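Local coordinates for protein Cow rumen GH26 endo-mannanase (Metagenome, PDB 6UEH) that hydrolyses internal beta-1,4-mannosidic bonds of mannans, probably including galactomannan, with a family 26 glycoside hydrolase barrel that follows a carbohydrate-binding-type accessory domain, at residues F205-Y210 with E294-L299; W239-P244 with D283-A288; K245-Y250 with G278-D283; F269-C274 with W326-K331. All coordinates share one frame; numbering follows the deposited sequence.

Contact 1 of 4, residues F205-Y210 with E294-L299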
# COMPACT_ATOMS: atom_id res chain seq x y z
N PHE A 205 -12.24 -6.05 -11.10
CA PHE A 205 -12.64 -7.31 -11.71
C PHE A 205 -11.65 -8.42 -11.34
O PHE A 205 -10.71 -8.18 -10.59
CB PHE A 205 -12.73 -7.18 -13.23
CG PHE A 205 -13.64 -6.08 -13.71
CD1 PHE A 205 -13.18 -4.79 -13.85
CD2 PHE A 205 -14.96 -6.35 -14.03
CE1 PHE A 205 -14.02 -3.77 -14.30
CE2 PHE A 205 -15.81 -5.35 -14.48
CZ PHE A 205 -15.33 -4.06 -14.62
N ASP A 206 -11.88 -9.62 -11.87
CA ASP A 206 -10.96 -10.74 -11.65
C ASP A 206 -11.12 -11.78 -12.76
O ASP A 206 -12.24 -12.13 -13.13
CB ASP A 206 -11.21 -11.39 -10.28
CG ASP A 206 -10.00 -12.15 -9.77
OD1 ASP A 206 -9.63 -13.18 -10.38
OD2 ASP A 206 -9.41 -11.71 -8.76
N PHE A 207 -10.00 -12.27 -13.27
CA PHE A 207 -10.01 -13.19 -14.40
C PHE A 207 -9.79 -14.65 -14.00
O PHE A 207 -9.41 -15.47 -14.83
CB PHE A 207 -8.94 -12.79 -15.42
CG PHE A 207 -9.27 -11.53 -16.16
CD1 PHE A 207 -10.09 -11.56 -17.28
CD2 PHE A 207 -8.76 -10.31 -15.75
CE1 PHE A 207 -10.40 -10.40 -17.96
CE2 PHE A 207 -9.07 -9.15 -16.43
CZ PHE A 207 -9.89 -9.19 -17.54
N MET A 208 -10.06 -14.98 -12.74
CA MET A 208 -9.75 -16.30 -12.21
C MET A 208 -10.48 -17.44 -12.92
O MET A 208 -9.96 -18.55 -13.02
CB MET A 208 -10.06 -16.35 -10.71
CG MET A 208 -11.50 -15.99 -10.36
SD MET A 208 -11.76 -15.83 -8.59
CE MET A 208 -11.34 -17.48 -8.04
N ASN A 209 -11.68 -17.17 -13.43
CA ASN A 209 -12.50 -18.24 -14.00
C ASN A 209 -12.16 -18.59 -15.44
O ASN A 209 -12.71 -19.52 -16.01
CB ASN A 209 -13.98 -17.87 -13.89
CG ASN A 209 -14.49 -17.95 -12.46
OD1 ASN A 209 -14.13 -18.87 -11.72
ND2 ASN A 209 -15.31 -16.98 -12.06
N TYR A 210 -11.23 -17.84 -16.03
CA TYR A 210 -10.69 -18.20 -17.34
C TYR A 210 -9.44 -19.06 -17.15
O TYR A 210 -8.35 -18.67 -17.56
CB TYR A 210 -10.35 -16.95 -18.15
CG TYR A 210 -11.51 -16.01 -18.41
CD1 TYR A 210 -12.34 -16.17 -19.51
CD2 TYR A 210 -11.76 -14.94 -17.55
CE1 TYR A 210 -13.39 -15.29 -19.76
CE2 TYR A 210 -12.81 -14.06 -17.79
CZ TYR A 210 -13.62 -14.24 -18.89
OH TYR A 210 -14.66 -13.37 -19.11
N GLU A 294 -5.62 -14.35 -23.69
CA GLU A 294 -6.71 -14.39 -24.65
C GLU A 294 -7.77 -13.34 -24.32
O GLU A 294 -8.29 -12.67 -25.20
CB GLU A 294 -7.34 -15.79 -24.68
CG GLU A 294 -8.48 -15.95 -25.66
CD GLU A 294 -9.02 -17.37 -25.71
OE1 GLU A 294 -10.03 -17.60 -26.40
OE2 GLU A 294 -8.43 -18.26 -25.05
N GLN A 295 -8.07 -13.20 -23.03
CA GLN A 295 -9.05 -12.21 -22.59
C GLN A 295 -8.49 -10.79 -22.64
O GLN A 295 -9.19 -9.86 -23.03
CB GLN A 295 -9.53 -12.55 -21.18
CG GLN A 295 -10.24 -13.89 -21.10
CD GLN A 295 -11.34 -14.00 -22.13
OE1 GLN A 295 -12.15 -13.09 -22.30
NE2 GLN A 295 -11.38 -15.13 -22.84
N LEU A 296 -7.23 -10.64 -22.25
CA LEU A 296 -6.58 -9.33 -22.26
C LEU A 296 -6.42 -8.80 -23.68
O LEU A 296 -6.45 -7.59 -23.90
CB LEU A 296 -5.21 -9.41 -21.57
CG LEU A 296 -5.27 -9.75 -20.08
CD1 LEU A 296 -3.88 -9.81 -19.47
CD2 LEU A 296 -6.15 -8.75 -19.35
N GLN A 297 -6.27 -9.71 -24.63
CA GLN A 297 -6.15 -9.34 -26.04
C GLN A 297 -7.46 -8.76 -26.56
O GLN A 297 -7.46 -7.81 -27.34
CB GLN A 297 -5.74 -10.55 -26.88
CG GLN A 297 -5.59 -10.24 -28.37
CD GLN A 297 -4.46 -9.28 -28.65
OE1 GLN A 297 -3.33 -9.48 -28.20
NE2 GLN A 297 -4.75 -8.21 -29.39
N ARG A 298 -8.58 -9.34 -26.11
CA ARG A 298 -9.89 -8.82 -26.47
C ARG A 298 -10.03 -7.37 -26.01
O ARG A 298 -10.53 -6.52 -26.75
CB ARG A 298 -11.00 -9.68 -25.85
CG ARG A 298 -11.02 -11.13 -26.31
CD ARG A 298 -12.06 -11.92 -25.54
NE ARG A 298 -13.41 -11.44 -25.82
CZ ARG A 298 -14.45 -11.62 -25.01
NH1 ARG A 298 -14.29 -12.25 -23.86
NH2 ARG A 298 -15.65 -11.16 -25.35
N LEU A 299 -9.56 -7.09 -24.80
CA LEU A 299 -9.54 -5.73 -24.27
C LEU A 299 -8.68 -4.84 -25.15
O LEU A 299 -9.09 -3.74 -25.51
CB LEU A 299 -9.03 -5.71 -22.83
CG LEU A 299 -9.91 -6.39 -21.78
CD1 LEU A 299 -9.32 -6.20 -20.39
CD2 LEU A 299 -11.33 -5.86 -21.85
O HOH W 1 -15.97 -13.33 -21.61
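Two aromatic side chains, Phe-207 and Tyr-210, meet one side of the helix carrying Gln-295, and Gln-295 touches both. The stacking contact is at Tyr-210: its ring and the Gln-295 amide lie only 13° apart in plane, with CD of Gln-295 3.4 Å from CE1 of Tyr-210. CG of Gln-295 sits over the same ring as a CH-pi donor, 3.6 Å from the centroid. The bend at chi2 of Gln-295 (-52°) puts CD over the ring, near CE1.

The apolar contacts belong to Phe-207. Its CE1 lies 4.0 Å from CB of Gln-295, its CE2 meets CD2 of Leu-296, and its CZ reaches CD1 of Leu-299 tip to tip at 4.2 Å.

No direct hydrogen bond crosses between 205-210 and 294-299. Within the helix, NH1 of Arg-298 donates to OE1 of Gln-295 (2.8 Å), on a carbonyl lone pair and near the guanidinium plane. The same OE1 is also hydrogen-bonded to Thr-221 of helix 220-230, while NH2 of Arg-298 forms a salt bridge with Glu-222. Water 1 joins the two segments, accepting from OH of Tyr-210 (2.8 Å) and from NH1 of Arg-298.

An alanine at Gln-295 would probably strip the stacked amide from one face of Tyr-210 and deprive NH1 of Arg-298 and Thr-221 of their shared partner.

The chain leaving barrel strand 202-206 through the type I turn 207-210 is thus held to helix 280-301 by dispersion and a water bridge, and the amide stacked on Tyr-210 is probably restrained in rotation by the two donors at OE1.

Contact 2 of 4, residues W239-P244 with D283-A288. With ACT (acetate ion), chain D.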
# COMPACT_ATOMS: atom_id res chain seq x y z
N TRP A 239 -6.12 -11.47 -10.42
CA TRP A 239 -6.09 -12.76 -11.12
C TRP A 239 -5.87 -13.90 -10.13
O TRP A 239 -4.75 -14.37 -9.97
CB TRP A 239 -4.99 -12.74 -12.19
CG TRP A 239 -4.93 -13.95 -13.07
CD1 TRP A 239 -5.98 -14.72 -13.50
CD2 TRP A 239 -3.75 -14.52 -13.65
NE1 TRP A 239 -5.52 -15.74 -14.30
CE2 TRP A 239 -4.16 -15.64 -14.41
CE3 TRP A 239 -2.39 -14.20 -13.59
CZ2 TRP A 239 -3.25 -16.44 -15.11
CZ3 TRP A 239 -1.49 -15.00 -14.29
CH2 TRP A 239 -1.92 -16.10 -15.03
N HIS A 240 -6.93 -14.33 -9.46
CA HIS A 240 -6.85 -15.41 -8.48
C HIS A 240 -6.70 -16.77 -9.15
O HIS A 240 -7.53 -17.67 -8.95
CB HIS A 240 -8.08 -15.42 -7.57
CG HIS A 240 -8.08 -14.35 -6.53
ND1 HIS A 240 -8.39 -13.04 -6.81
CD2 HIS A 240 -7.82 -14.40 -5.20
CE1 HIS A 240 -8.32 -12.32 -5.70
NE2 HIS A 240 -7.97 -13.12 -4.71
N ILE A 241 -5.63 -16.94 -9.92
CA ILE A 241 -5.42 -18.18 -10.66
C ILE A 241 -5.07 -19.34 -9.72
O ILE A 241 -4.10 -19.28 -8.96
CB ILE A 241 -4.32 -18.02 -11.74
CG1 ILE A 241 -4.06 -19.35 -12.46
CG2 ILE A 241 -3.03 -17.43 -11.16
CD1 ILE A 241 -5.25 -19.86 -13.25
N ASN A 242 -5.90 -20.38 -9.75
CA ASN A 242 -5.71 -21.55 -8.90
C ASN A 242 -4.76 -22.58 -9.50
O ASN A 242 -4.51 -22.60 -10.70
CB ASN A 242 -7.05 -22.23 -8.62
CG ASN A 242 -7.91 -21.45 -7.63
OD1 ASN A 242 -7.96 -20.22 -7.65
ND2 ASN A 242 -8.59 -22.18 -6.75
N VAL A 243 -4.22 -23.44 -8.64
CA VAL A 243 -3.48 -24.61 -9.07
C VAL A 243 -4.16 -25.84 -8.48
O VAL A 243 -4.89 -25.72 -7.50
CB VAL A 243 -2.00 -24.57 -8.63
CG1 VAL A 243 -1.29 -23.36 -9.24
CG2 VAL A 243 -1.89 -24.55 -7.11
N PRO A 244 -3.95 -27.02 -9.09
CA PRO A 244 -4.51 -28.23 -8.46
C PRO A 244 -3.88 -28.49 -7.10
O PRO A 244 -2.67 -28.33 -6.96
CB PRO A 244 -4.14 -29.34 -9.45
CG PRO A 244 -3.92 -28.64 -10.75
CD PRO A 244 -3.34 -27.31 -10.39
N ASP A 283 4.31 -25.90 -17.65
CA ASP A 283 3.31 -26.16 -18.68
C ASP A 283 1.93 -25.68 -18.24
O ASP A 283 1.20 -25.08 -19.04
CB ASP A 283 3.26 -27.66 -19.01
CG ASP A 283 4.44 -28.11 -19.86
OD1 ASP A 283 5.11 -27.25 -20.47
OD2 ASP A 283 4.68 -29.33 -19.92
N TYR A 284 1.57 -25.93 -16.99
CA TYR A 284 0.29 -25.45 -16.48
C TYR A 284 0.26 -23.93 -16.43
O TYR A 284 -0.70 -23.30 -16.88
CB TYR A 284 -0.03 -26.00 -15.08
CG TYR A 284 -1.28 -25.37 -14.52
CD1 TYR A 284 -2.53 -25.74 -14.99
CD2 TYR A 284 -1.21 -24.37 -13.56
CE1 TYR A 284 -3.68 -25.16 -14.50
CE2 TYR A 284 -2.36 -23.77 -13.07
CZ TYR A 284 -3.59 -24.17 -13.54
OH TYR A 284 -4.74 -23.59 -13.06
N TRP A 285 1.31 -23.35 -15.85
CA TRP A 285 1.45 -21.90 -15.72
C TRP A 285 1.30 -21.23 -17.08
O TRP A 285 0.59 -20.22 -17.22
CB TRP A 285 2.80 -21.58 -15.07
CG TRP A 285 3.13 -20.12 -14.81
CD1 TRP A 285 4.30 -19.49 -15.10
CD2 TRP A 285 2.30 -19.14 -14.17
NE1 TRP A 285 4.25 -18.18 -14.70
CE2 TRP A 285 3.03 -17.93 -14.13
CE3 TRP A 285 1.00 -19.15 -13.64
CZ2 TRP A 285 2.52 -16.76 -13.58
CZ3 TRP A 285 0.49 -17.99 -13.09
CH2 TRP A 285 1.25 -16.81 -13.07
N ASN A 286 1.93 -21.80 -18.10
CA ASN A 286 1.83 -21.27 -19.46
C ASN A 286 0.41 -21.36 -20.03
O ASN A 286 -0.03 -20.45 -20.73
CB ASN A 286 2.81 -21.98 -20.39
CG ASN A 286 4.23 -21.49 -20.20
OD1 ASN A 286 4.46 -20.36 -19.78
ND2 ASN A 286 5.20 -22.34 -20.53
N GLU A 287 -0.29 -22.45 -19.73
CA GLU A 287 -1.67 -22.60 -20.17
C GLU A 287 -2.57 -21.56 -19.52
O GLU A 287 -3.44 -20.99 -20.17
CB GLU A 287 -2.20 -24.01 -19.86
CG GLU A 287 -1.64 -25.11 -20.74
CD GLU A 287 -2.39 -26.41 -20.57
OE1 GLU A 287 -3.52 -26.38 -20.03
OE2 GLU A 287 -1.86 -27.47 -20.97
N ALA A 288 -2.35 -21.31 -18.23
CA ALA A 288 -3.13 -20.31 -17.51
C ALA A 288 -2.85 -18.91 -18.05
O ALA A 288 -3.77 -18.10 -18.21
CB ALA A 288 -2.82 -20.38 -16.02
C ACT D . -8.26 -11.23 -2.08
O ACT D . -8.16 -12.47 -2.16
OXT ACT D . -7.60 -10.57 -2.92
CH3 ACT D . -9.12 -10.57 -1.04
O HOH W 2 -5.91 -17.99 -16.49
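Ile-241 faces Ala-288 and Val-243 faces Tyr-284, with CA separations of 7.5 and 8.4 Å, so 239-244 runs roughly, and obliquely, against the direction of the helical segment 283-288. The former is mostly loop, with an inverse gamma turn centred on His-240, and becomes a short strand at 243-244.

One hydrogen bond crosses directly: OH of Tyr-284 donates to O of Asn-242 at 2.6 Å, tilted 26° from the carbonyl plane. CG of Tyr-284 stands anti to the backbone N (chi1 174°), which sends it toward 239-244. CD of Pro-244 lies over one face of that ring, and CG1 of Val-243 approaches CE2 at 4.0 Å.

This segment follows barrel strand 234-238, at the C-terminal ends of the barrel strands, where TIM-barrel glycosidases place their active sites. His-240 is consistent with that location: its NE2 donates to O of a bound acetate (2.6 Å), an ion probably from the crystallisation liquor that is also held by His-312, while ND1 is hydrogen-bonded to Asp-206.

On the helix side of the same segment, Trp-239 and Trp-285 meet with nearly parallel six-membered rings, planes at 25°, but slid apart so that they barely overlap; CZ3 of Trp-239 touches CH2 of Trp-285 at 3.5 Å. Ile-241 packs beside them, its CG2 at the edge of Trp-285 and its CD1 3.7 Å from CB of Ala-288. Water 2 accepts from NE1 of Trp-239 and donates to O of Ala-288 (2.7 Å), bridging the indole to the helix backbone.

Contact 3 of 4, residues K245-Y250 with G278-D283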
# COMPACT_ATOMS: atom_id res chain seq x y z
N LYS A 245 -4.69 -28.85 -6.11
CA LYS A 245 -4.17 -29.20 -4.79
C LYS A 245 -3.25 -30.41 -4.90
O LYS A 245 -2.12 -30.39 -4.42
CB LYS A 245 -5.30 -29.49 -3.81
CG LYS A 245 -6.18 -28.29 -3.47
CD LYS A 245 -7.26 -28.70 -2.48
CE LYS A 245 -8.15 -27.52 -2.10
NZ LYS A 245 -9.21 -27.94 -1.14
N ASP A 246 -3.76 -31.46 -5.53
CA ASP A 246 -2.99 -32.67 -5.78
C ASP A 246 -2.36 -32.60 -7.17
O ASP A 246 -2.91 -33.09 -8.15
CB ASP A 246 -3.89 -33.91 -5.66
CG ASP A 246 -3.14 -35.20 -5.94
OD1 ASP A 246 -1.90 -35.23 -5.80
OD2 ASP A 246 -3.81 -36.20 -6.29
N PHE A 247 -1.19 -31.97 -7.24
CA PHE A 247 -0.55 -31.71 -8.52
C PHE A 247 0.25 -32.92 -9.02
O PHE A 247 0.58 -33.00 -10.20
CB PHE A 247 0.36 -30.49 -8.42
CG PHE A 247 0.74 -29.90 -9.76
CD1 PHE A 247 -0.22 -29.31 -10.56
CD2 PHE A 247 2.05 -29.94 -10.20
CE1 PHE A 247 0.11 -28.76 -11.78
CE2 PHE A 247 2.39 -29.39 -11.43
CZ PHE A 247 1.42 -28.80 -12.22
N ASP A 248 0.54 -33.86 -8.13
CA ASP A 248 1.29 -35.05 -8.49
C ASP A 248 0.50 -35.93 -9.47
O ASP A 248 1.07 -36.46 -10.42
CB ASP A 248 1.65 -35.87 -7.25
CG ASP A 248 2.70 -35.18 -6.39
OD1 ASP A 248 3.46 -34.34 -6.92
OD2 ASP A 248 2.76 -35.49 -5.18
N SER A 249 -0.80 -36.07 -9.23
CA SER A 249 -1.63 -36.93 -10.06
C SER A 249 -2.22 -36.16 -11.24
O SER A 249 -2.79 -36.76 -12.16
CB SER A 249 -2.75 -37.56 -9.23
OG SER A 249 -3.70 -36.58 -8.84
N TYR A 250 -2.09 -34.84 -11.20
CA TYR A 250 -2.62 -34.00 -12.28
C TYR A 250 -1.85 -34.20 -13.58
O TYR A 250 -0.63 -34.35 -13.58
CB TYR A 250 -2.58 -32.52 -11.87
CG TYR A 250 -2.91 -31.57 -13.00
CD1 TYR A 250 -4.23 -31.34 -13.37
CD2 TYR A 250 -1.90 -30.91 -13.70
CE1 TYR A 250 -4.54 -30.47 -14.41
CE2 TYR A 250 -2.20 -30.05 -14.74
CZ TYR A 250 -3.52 -29.83 -15.09
OH TYR A 250 -3.82 -28.97 -16.12
N GLY A 278 10.34 -27.30 -19.04
CA GLY A 278 10.33 -28.76 -19.03
C GLY A 278 9.59 -29.38 -17.86
O GLY A 278 9.56 -30.60 -17.71
N THR A 279 9.00 -28.53 -17.02
CA THR A 279 8.25 -29.01 -15.86
C THR A 279 6.75 -28.89 -16.09
O THR A 279 6.29 -28.04 -16.85
CB THR A 279 8.62 -28.24 -14.58
OG1 THR A 279 8.11 -26.90 -14.67
CG2 THR A 279 10.13 -28.20 -14.40
N LYS A 280 5.98 -29.74 -15.41
CA LYS A 280 4.52 -29.68 -15.49
C LYS A 280 4.00 -28.38 -14.89
O LYS A 280 2.98 -27.85 -15.33
CB LYS A 280 3.90 -30.89 -14.80
CG LYS A 280 2.39 -31.00 -14.97
CD LYS A 280 1.87 -32.35 -14.49
CE LYS A 280 2.17 -32.57 -13.02
NZ LYS A 280 1.78 -33.93 -12.58
N GLU A 281 4.70 -27.88 -13.87
CA GLU A 281 4.37 -26.59 -13.28
C GLU A 281 4.42 -25.49 -14.33
O GLU A 281 3.52 -24.66 -14.42
CB GLU A 281 5.33 -26.25 -12.13
CG GLU A 281 5.00 -26.91 -10.80
CD GLU A 281 5.56 -28.31 -10.67
OE1 GLU A 281 6.09 -28.85 -11.67
OE2 GLU A 281 5.48 -28.88 -9.56
N ASN A 282 5.48 -25.51 -15.14
CA ASN A 282 5.66 -24.51 -16.19
C ASN A 282 4.62 -24.66 -17.29
O ASN A 282 4.12 -23.66 -17.81
CB ASN A 282 7.07 -24.61 -16.77
CG ASN A 282 7.32 -23.59 -17.86
OD1 ASN A 282 7.47 -23.93 -19.03
ND2 ASN A 282 7.37 -22.32 -17.48
N ASP A 283 4.31 -25.90 -17.65
CA ASP A 283 3.31 -26.16 -18.68
C ASP A 283 1.93 -25.68 -18.24
O ASP A 283 1.20 -25.08 -19.04
CB ASP A 283 3.26 -27.66 -19.01
CG ASP A 283 4.44 -28.11 -19.86
OD1 ASP A 283 5.11 -27.25 -20.47
OD2 ASP A 283 4.68 -29.33 -19.92
O HOH W 3 4.25 -33.43 -10.18
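Lys-280 runs past the Phe-247 ring in the opposite direction, with CE over one face, offset toward the rim, and ends on two backbone oxygens of 245-250. This is the tight part of the contact. CE of Lys-280 lies 4.0 Å from the ring centroid in a CH-pi contact, and NZ stands farther out, 4.9 Å from it and 20° off the normal, as a cation-pi partner. The turn at chi3 (60°) brings CE toward the backbone of the loop, where NZ donates to O of Phe-247 (2.8 Å), nearly along the C=O axis, and to O of Tyr-250 (2.6 Å), in the carbonyl plane. CD of Lys-280 also passes CD2 of Tyr-250 at 4.1 Å. Beside the lysine, CD of Glu-281 comes within 3.4 Å of CE2 of Phe-247, and OE2 of Glu-281 accepts from the backbone N of Lys-270.

The other side is looser and more exposed. OD1 of Asp-248 stays 5.9 Å from NZ of Lys-280, linked to it through water 3 by weak bonds alone; the charges are likely to attract only modestly across that gap. An alanine in place of Lys-280 would probably leave the carbonyls of Phe-247 and Tyr-250 without their common donor and one face of the phenyl ring less covered.

Thr-279, whose OG1 accepts from N of Asn-282, is the N-cap of helix 280-301, so the contact ties that helix's first turn to the loop between strands 243-244 and 261-262. Phe-269 of the loop preceding the helix meets the Phe-247 ring edge-to-face.

Contact 4 of 4, residues F269-C274 with W326-K331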
# COMPACT_ATOMS: atom_id res chain seq x y z
N PHE A 269 2.03 -28.41 -5.89
CA PHE A 269 2.56 -27.58 -6.98
C PHE A 269 3.83 -26.87 -6.51
O PHE A 269 3.80 -26.10 -5.55
CB PHE A 269 1.49 -26.57 -7.42
CG PHE A 269 1.87 -25.75 -8.63
CD1 PHE A 269 2.59 -24.57 -8.48
CD2 PHE A 269 1.45 -26.12 -9.89
CE1 PHE A 269 2.91 -23.80 -9.59
CE2 PHE A 269 1.77 -25.35 -11.00
CZ PHE A 269 2.50 -24.19 -10.85
N LYS A 270 4.95 -27.16 -7.17
CA LYS A 270 6.21 -26.53 -6.82
C LYS A 270 6.30 -25.13 -7.43
O LYS A 270 6.53 -24.98 -8.63
CB LYS A 270 7.40 -27.39 -7.28
CG LYS A 270 7.52 -28.71 -6.53
CD LYS A 270 8.78 -29.46 -6.94
CE LYS A 270 8.91 -30.77 -6.18
NZ LYS A 270 7.75 -31.67 -6.42
N THR A 271 6.12 -24.12 -6.59
CA THR A 271 6.04 -22.73 -7.05
C THR A 271 7.24 -22.31 -7.90
O THR A 271 7.07 -21.71 -8.96
CB THR A 271 5.91 -21.77 -5.85
OG1 THR A 271 4.63 -21.96 -5.22
CG2 THR A 271 6.03 -20.32 -6.30
N ALA A 272 8.44 -22.62 -7.43
CA ALA A 272 9.66 -22.21 -8.11
C ALA A 272 9.77 -22.81 -9.51
O ALA A 272 10.43 -22.25 -10.39
CB ALA A 272 10.88 -22.59 -7.28
N ASP A 273 9.13 -23.96 -9.73
CA ASP A 273 9.25 -24.66 -11.01
C ASP A 273 8.34 -24.11 -12.10
O ASP A 273 8.49 -24.47 -13.27
CB ASP A 273 8.98 -26.15 -10.82
CG ASP A 273 10.15 -26.88 -10.20
OD1 ASP A 273 11.26 -26.31 -10.19
OD2 ASP A 273 9.97 -28.03 -9.74
N CYS A 274 7.41 -23.23 -11.74
CA CYS A 274 6.46 -22.72 -12.72
C CYS A 274 7.16 -21.87 -13.79
O CYS A 274 6.61 -21.64 -14.86
CB CYS A 274 5.34 -21.91 -12.05
SG CYS A 274 5.81 -20.25 -11.51
N TRP A 326 0.39 -16.33 1.71
CA TRP A 326 -0.85 -17.10 1.71
C TRP A 326 -1.31 -17.44 0.30
O TRP A 326 -2.23 -18.24 0.12
CB TRP A 326 -1.95 -16.35 2.47
CG TRP A 326 -2.15 -14.92 2.08
CD1 TRP A 326 -2.55 -14.44 0.87
CD2 TRP A 326 -1.98 -13.78 2.94
NE1 TRP A 326 -2.63 -13.07 0.91
CE2 TRP A 326 -2.29 -12.64 2.17
CE3 TRP A 326 -1.60 -13.61 4.27
CZ2 TRP A 326 -2.22 -11.35 2.69
CZ3 TRP A 326 -1.54 -12.33 4.79
CH2 TRP A 326 -1.85 -11.21 4.00
N PHE A 327 -0.66 -16.85 -0.70
CA PHE A 327 -0.89 -17.23 -2.10
C PHE A 327 0.27 -18.09 -2.59
O PHE A 327 1.40 -17.91 -2.13
CB PHE A 327 -1.06 -15.99 -2.98
CG PHE A 327 -2.37 -15.28 -2.78
CD1 PHE A 327 -3.55 -15.98 -2.67
CD2 PHE A 327 -2.41 -13.90 -2.69
CE1 PHE A 327 -4.75 -15.33 -2.49
CE2 PHE A 327 -3.61 -13.23 -2.51
CZ PHE A 327 -4.78 -13.95 -2.41
N TRP A 328 0.01 -19.00 -3.52
CA TRP A 328 1.03 -19.96 -3.93
C TRP A 328 2.24 -19.29 -4.59
O TRP A 328 3.36 -19.79 -4.48
CB TRP A 328 0.45 -21.03 -4.87
CG TRP A 328 -0.04 -20.55 -6.21
CD1 TRP A 328 -1.33 -20.27 -6.57
CD2 TRP A 328 0.76 -20.32 -7.39
NE1 TRP A 328 -1.38 -19.87 -7.88
CE2 TRP A 328 -0.12 -19.89 -8.41
CE3 TRP A 328 2.12 -20.42 -7.68
CZ2 TRP A 328 0.32 -19.57 -9.69
CZ3 TRP A 328 2.56 -20.10 -8.95
CH2 TRP A 328 1.67 -19.68 -9.94
N TRP A 329 2.03 -18.15 -5.24
CA TRP A 329 3.12 -17.50 -5.95
C TRP A 329 4.15 -16.84 -5.02
O TRP A 329 5.20 -16.39 -5.47
CB TRP A 329 2.59 -16.47 -6.96
CG TRP A 329 1.52 -15.55 -6.43
CD1 TRP A 329 1.70 -14.44 -5.66
CD2 TRP A 329 0.11 -15.64 -6.68
NE1 TRP A 329 0.49 -13.84 -5.40
CE2 TRP A 329 -0.50 -14.56 -6.02
CE3 TRP A 329 -0.69 -16.54 -7.39
CZ2 TRP A 329 -1.88 -14.35 -6.04
CZ3 TRP A 329 -2.06 -16.33 -7.42
CH2 TRP A 329 -2.64 -15.25 -6.75
N GLY A 330 3.85 -16.79 -3.72
CA GLY A 330 4.78 -16.22 -2.76
C GLY A 330 5.42 -17.28 -1.88
O GLY A 330 6.26 -16.98 -1.03
N LYS A 331 5.03 -18.53 -2.11
CA LYS A 331 5.41 -19.65 -1.27
C LYS A 331 6.91 -19.95 -1.29
O LYS A 331 7.46 -20.48 -0.33
CB LYS A 331 4.64 -20.90 -1.70
CG LYS A 331 4.74 -22.09 -0.78
CD LYS A 331 3.88 -23.23 -1.31
CE LYS A 331 3.93 -24.45 -0.41
NZ LYS A 331 3.06 -25.53 -0.93
O HOH W 4 4.87 -26.42 -3.04
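The indole of Trp-328 meets three residues of 269-274, one toward a face and two at the edge. Toward its face comes the edge of Phe-269, in a T-shaped pair with planes at 66° and centroids 5.2 Å apart; within this pair, CE1 of Phe-269 comes nearest, 3.8 Å from CZ3 of Trp-328. The opposite face carries CE3 of the neighbouring Trp-329, 3.4 Å above the plane and offset toward the rim. At the indole edge lie OG1 of Thr-271, near CE3, and SG of Cys-274, 4.1 Å from CZ3 and 85° off the normal as measured at the six-membered ring.

Thr-271 supplies the direct polar link. Its OG1 donates to O of Trp-328 at 2.6 Å from above the carbonyl plane, while N of Lys-331 donates to that oxygen from the opposite face. The methyl CG2 of Thr-271 packs 4.1 Å from CA of Trp-329. The extended chain of Lys-331 passes Thr-271 and places NZ where water 4 bridges it to O of Phe-269; the ammonium also donates to O of Thr-265.

These two loops precede helices 280-301 and 334-351 of the barrel, and NE1 of Trp-328 bonds O of Ile-241, joining them to the segment after strand 234-238. Chemically, the buried carbonyl of Trp-328 is satisfied by two donors, one on each face, and the indole combines aromatic contacts with an NE1 bond that would limit its freedom to turn.

How the contacts relate
Contacts 1, 2 and 3 follow helix 280-301 from its C-terminal part back to its first turn: contacts 1 and 2 have centres 13 Å apart, contacts 2 and 3 10 Å, and contacts 1 and 3 23 Å. Contact 4 does not use that helix but touches both contact 2, through the indole of Trp-328, and contact 3, where ND2 of Asn-282 lies 2.8 Å from O of Cys-274. The acetate at His-240 in contact 2 marks the probable active-site side; Asp-206 of contact 1 is second shell to the acetate through His-240. Along the chain, contact 3 nests inside contact 2 and contact 2 inside contact 1, while contact 4 crosses all three.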